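Local structure of general Secretion Pathway Protein (Vibrio vulnificus, 4G54) at residues L37-W41 with H77-L81. The protein forms a periplasmic part of the EpsAB fusion protein of the type II secretion system and probably binds peptidoglycan. Residues are numbered along the deposited sequence; the frame is centred on the assembly and turned at random.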
# COMPACT_ATOMS: atom_id res chain seq x y z
N LEU A 37 -2.27 -8.16 -6.67
CA LEU A 37 -2.26 -6.92 -5.86
C LEU A 37 -1.65 -5.77 -6.64
O LEU A 37 -2.16 -4.65 -6.59
CB LEU A 37 -1.52 -7.24 -4.54
CG LEU A 37 -1.49 -6.10 -3.53
CD1 LEU A 37 -2.91 -5.77 -3.20
CD2 LEU A 37 -0.73 -6.59 -2.26
N TYR A 38 -0.62 -6.04 -7.45
CA TYR A 38 -0.07 -4.95 -8.26
C TYR A 38 -1.10 -4.45 -9.30
O TYR A 38 -1.12 -3.25 -9.62
CB TYR A 38 1.14 -5.40 -9.05
CG TYR A 38 2.47 -5.26 -8.31
CD1 TYR A 38 3.11 -6.36 -7.79
CD2 TYR A 38 3.08 -3.98 -8.12
CE1 TYR A 38 4.45 -6.19 -7.16
CE2 TYR A 38 4.25 -3.82 -7.47
CZ TYR A 38 4.96 -4.91 -7.03
OH TYR A 38 6.16 -4.72 -6.40
N LYS A 39 -1.96 -5.32 -9.79
CA LYS A 39 -2.93 -4.82 -10.77
C LYS A 39 -3.87 -3.75 -10.12
O LYS A 39 -4.35 -2.82 -10.80
CB LYS A 39 -3.81 -5.94 -11.25
CG LYS A 39 -3.12 -7.01 -12.00
CD LYS A 39 -4.20 -8.02 -12.59
CE LYS A 39 -3.51 -9.32 -12.88
NZ LYS A 39 -4.51 -10.35 -13.32
N LEU A 40 -4.20 -3.90 -8.82
CA LEU A 40 -5.03 -2.93 -8.12
C LEU A 40 -4.38 -1.58 -8.07
O LEU A 40 -5.09 -0.57 -8.04
CB LEU A 40 -5.28 -3.38 -6.65
CG LEU A 40 -6.55 -4.09 -6.35
CD1 LEU A 40 -6.38 -5.38 -6.93
CD2 LEU A 40 -6.78 -4.22 -4.82
N TRP A 41 -3.05 -1.54 -8.08
CA TRP A 41 -2.34 -0.28 -8.15
C TRP A 41 -2.18 0.22 -9.60
O TRP A 41 -1.61 1.31 -9.86
CB TRP A 41 -0.97 -0.44 -7.46
CG TRP A 41 -1.07 -0.62 -5.98
CD1 TRP A 41 -1.10 -1.76 -5.32
CD2 TRP A 41 -1.10 0.43 -5.01
NE1 TRP A 41 -1.15 -1.55 -3.95
CE2 TRP A 41 -1.14 -0.19 -3.73
CE3 TRP A 41 -1.07 1.83 -5.11
CZ2 TRP A 41 -1.16 0.59 -2.50
CZ3 TRP A 41 -1.09 2.58 -3.92
CH2 TRP A 41 -1.17 1.95 -2.66
N HIS A 77 -4.42 0.63 2.89
CA HIS A 77 -4.52 0.26 1.47
C HIS A 77 -4.65 -1.25 1.42
O HIS A 77 -4.56 -1.97 2.45
CB HIS A 77 -3.22 0.67 0.72
CG HIS A 77 -1.95 0.40 1.49
ND1 HIS A 77 -1.38 -0.84 1.69
CD2 HIS A 77 -1.09 1.31 2.02
CE1 HIS A 77 -0.24 -0.71 2.36
NE2 HIS A 77 -0.05 0.58 2.61
N PRO A 78 -4.95 -1.80 0.27
CA PRO A 78 -5.18 -3.23 0.15
C PRO A 78 -3.91 -4.02 0.53
O PRO A 78 -2.78 -3.53 0.47
CB PRO A 78 -5.55 -3.42 -1.34
CG PRO A 78 -6.20 -2.08 -1.68
CD PRO A 78 -5.35 -1.03 -0.93
N LEU A 79 -4.14 -5.27 0.95
CA LEU A 79 -3.07 -6.20 1.37
C LEU A 79 -3.32 -7.54 0.77
O LEU A 79 -4.49 -7.87 0.33
CB LEU A 79 -3.17 -6.42 2.94
CG LEU A 79 -2.84 -5.16 3.73
CD1 LEU A 79 -3.04 -5.45 5.20
CD2 LEU A 79 -1.40 -4.69 3.58
N LEU A 80 -2.28 -8.41 0.75
CA LEU A 80 -2.49 -9.84 0.35
C LEU A 80 -2.55 -10.68 1.64
O LEU A 80 -1.60 -10.55 2.47
CB LEU A 80 -1.33 -10.31 -0.52
CG LEU A 80 -1.51 -11.75 -1.09
CD1 LEU A 80 -2.62 -11.75 -2.21
CD2 LEU A 80 -0.14 -12.16 -1.69
N LEU A 81 -3.65 -11.42 1.83
CA LEU A 81 -3.80 -12.21 3.07
C LEU A 81 -3.29 -13.62 2.75
O LEU A 81 -3.62 -14.21 1.72
CB LEU A 81 -5.28 -12.33 3.49
CG LEU A 81 -5.96 -10.98 3.71
CD1 LEU A 81 -7.37 -11.29 4.25
CD2 LEU A 81 -5.17 -10.10 4.66
O HOH W 1 -0.97 -3.09 -1.51
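Leu37 and Leu40 of helix 30-40 pack on Pro78 where the chain enters strand 79-85. This is the tight, apolar part of the contact. Leu40 CD2 lies 3.8 Å from Pro78 CB, and Leu37 CD1 reaches the same carbon at 4.0 Å. With chi1 at -176°, Leu37 extends away from its own backbone N, and its two methyls reach Pro78 and the strand backbone. CD2 sits 3.8 Å from Leu80 N. Leu40 and Leu80 also touch Val93 of strand 88-97.

The looser part is polar and aromatic, and it is also buried. Trp41 CZ2 lies 3.8 Å from His77 CB, but the rings form an offset edge-to-face pair, the indole edge toward the imidazole face, with centroids 6.0 Å apart. A water bridges the segments here. It accepts from Trp41 NE1 at 2.9 Å, in the indole plane, and donates to Pro78 O at 2.7 Å. His77 ND1 also donates to Pro78 O, a long bond of 3.3 Å, straight at the hydrogen but coming from above the carbonyl plane.

Residues 37-41 thus pack against the entry to an interior strand of the C39-like domain. Pro78 O takes two donors, which probably limits imidazole rotation and helps to hold the indole.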